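Local coordinates for protein lytic polysaccharide monooxygenase ([Kitasatospora] papulosa, PDB 6NDQ) that probably cleaves cellulose or a related polysaccharide oxidatively at a copper site, as lytic polysaccharide monooxygenases do, at residues R74-S77 and G78-S82. Numbering follows the deposited sequence.
Sequences RTES and GRYDS
Arg-74 and Asp-81 close a local salt bridge across a short left-handed helical turn (76-78) and the type I beta turn, Gly-78 to Asp-81, that follows it, at the start of the loop leading to strand 92-94. Positive phi and psi at Glu-76, Ser-77 and Gly-78 give the first turn its hand. Arg-79 touches Asn-43 and Tyr-80 touches Ala-44, both of helix 43-46, while Ser-82 lies against helix 32-40. Gly-78 N reaches back to Arg-74 O (3.0 Å), and Arg-79 N to Glu-76 O (3.2 Å). Gly-78 joins the two turns at positive phi, where a CB would collide with Ser-77 O and Asp-81 OD2.

The Arg-74 guanidinium meets the Asp-81 carboxylate side-on, NE to OD1 and NH2 to OD2, both at 2.8 Å. The groups are nearly coplanar, 24° apart, and OD2 is engaged through its syn lone pair. A bend at chi3 (63°) turns the arginine head back to present this edge. Replacing Asp-81 by an alanine would probably leave the Arg-74 guanidinium without its paired acceptor and free to swing away.

Glu-76 and Arg-79 run side by side, carboxylate and guanidinium stacked with planes 8° apart. Glu-76 OE1 stands well out of the guanidinium plane near Arg-79 NH2, so any attraction is probably of charge only; water 2 accepts a weak bond from Arg-79 NH1 and donates to Glu-76 OE2. Arg-79 NH1 also donates in plane to Tyr-80 OH (3.1 Å), itself bonded to Asn-47 O, and Arg-79 CG lies over the tyrosine ring. Thr-75 OG1 is hydrogen-bonded to Tyr-52 O, while its CG2 rests near Tyr-80 CD2. Water 1 bridges the turns, donating to Thr-75 O (2.6 Å) and accepting from Tyr-80 N (3.1 Å).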
loop_
_atom_site.group_PDB
_atom_site.type_symbol
_atom_site.label_atom_id
_atom_site.label_comp_id
_atom_site.label_asym_id
_atom_site.label_seq_id
_atom_site.Cartn_x
_atom_site.Cartn_y
_atom_site.Cartn_z
ATOM N N ARG A 74 8.398 -1.383 10.120
ATOM C CA ARG A 74 9.089 -2.622 10.441
ATOM C C ARG A 74 8.249 -3.480 11.382
ATOM O O ARG A 74 8.771 -4.254 12.178
ATOM C CB ARG A 74 10.482 -2.346 11.018
ATOM C CG ARG A 74 11.321 -1.383 10.172
ATOM C CD ARG A 74 12.822 -1.529 10.479
ATOM N NE ARG A 74 13.299 -2.867 10.139
ATOM C CZ ARG A 74 14.285 -3.514 10.769
ATOM N NH1 ARG A 74 14.919 -2.949 11.792
ATOM N NH2 ARG A 74 14.645 -4.729 10.366
ATOM N N THR A 75 6.923 -3.397 11.234
ATOM C CA THR A 75 6.034 -4.281 11.978
ATOM C C THR A 75 6.387 -5.750 11.714
ATOM O O THR A 75 7.019 -6.101 10.703
ATOM C CB THR A 75 4.578 -3.994 11.604
ATOM O OG1 THR A 75 3.711 -4.552 12.581
ATOM C CG2 THR A 75 4.224 -4.623 10.270
ATOM N N GLU A 76 5.991 -6.611 12.651
ATOM C CA GLU A 76 6.244 -8.052 12.570
ATOM C C GLU A 76 7.731 -8.359 12.350
ATOM O O GLU A 76 8.094 -9.212 11.540
ATOM C CB GLU A 76 5.376 -8.703 11.484
ATOM C CG GLU A 76 3.870 -8.554 11.718
ATOM C CD GLU A 76 3.354 -9.460 12.827
ATOM O OE1 GLU A 76 4.168 -10.215 13.396
ATOM O OE2 GLU A 76 2.134 -9.429 13.127
ATOM N N SER A 77 8.600 -7.661 13.098
ATOM C CA SER A 77 10.057 -7.853 13.042
ATOM C C SER A 77 10.606 -7.686 11.624
ATOM O O SER A 77 11.439 -8.472 11.174
ATOM C CB SER A 77 10.457 -9.215 13.613
ATOM O OG SER A 77 9.812 -9.456 14.855
ATOM N N GLY A 78 10.132 -6.658 10.924
ATOM C CA GLY A 78 10.609 -6.370 9.575
ATOM C C GLY A 78 10.236 -7.368 8.500
ATOM O O GLY A 78 10.902 -7.404 7.457
ATOM N N ARG A 79 9.187 -8.174 8.710
ATOM C CA ARG A 79 8.755 -9.118 7.678
ATOM C C ARG A 79 8.535 -8.402 6.350
ATOM O O ARG A 79 8.829 -8.958 5.278
ATOM C CB ARG A 79 7.475 -9.845 8.126
ATOM C CG ARG A 79 6.855 -10.769 7.082
ATOM C CD ARG A 79 5.416 -11.123 7.448
ATOM N NE ARG A 79 5.356 -12.032 8.593
ATOM C CZ ARG A 79 4.283 -12.220 9.366
ATOM N NH1 ARG A 79 3.146 -11.550 9.151
ATOM N NH2 ARG A 79 4.356 -13.080 10.378
ATOM N N TYR A 80 8.037 -7.165 6.399
ATOM C CA TYR A 80 7.718 -6.417 5.185
ATOM C C TYR A 80 8.756 -5.344 4.896
ATOM O O TYR A 80 8.450 -4.396 4.169
ATOM C CB TYR A 80 6.315 -5.793 5.286
ATOM C CG TYR A 80 5.245 -6.780 5.717
ATOM C CD1 TYR A 80 4.647 -7.630 4.796
ATOM C CD2 TYR A 80 4.847 -6.876 7.053
ATOM C CE1 TYR A 80 3.687 -8.554 5.175
ATOM C CE2 TYR A 80 3.875 -7.806 7.450
ATOM C CZ TYR A 80 3.296 -8.635 6.511
ATOM O OH TYR A 80 2.338 -9.558 6.903
ATOM N N ASP A 81 9.963 -5.470 5.470
ATOM C CA ASP A 81 11.019 -4.468 5.316
ATOM C C ASP A 81 11.201 -4.118 3.843
ATOM O O ASP A 81 11.291 -2.941 3.481
ATOM C CB ASP A 81 12.357 -5.010 5.847
ATOM C CG ASP A 81 12.622 -4.684 7.306
ATOM O OD1 ASP A 81 12.025 -3.715 7.825
ATOM O OD2 ASP A 81 13.456 -5.413 7.900
ATOM N N SER A 82 11.268 -5.147 3.002
ATOM C CA SER A 82 11.651 -4.942 1.610
ATOM C C SER A 82 10.601 -4.199 0.801
ATOM O O SER A 82 10.919 -3.791 -0.331
ATOM C CB SER A 82 11.991 -6.279 0.926
ATOM O OG SER A 82 10.967 -7.238 1.114
HETATM O O HOH W 1 7.688 -4.953 8.512
HETATM O O HOH W 2 0.840 -9.917 10.737
#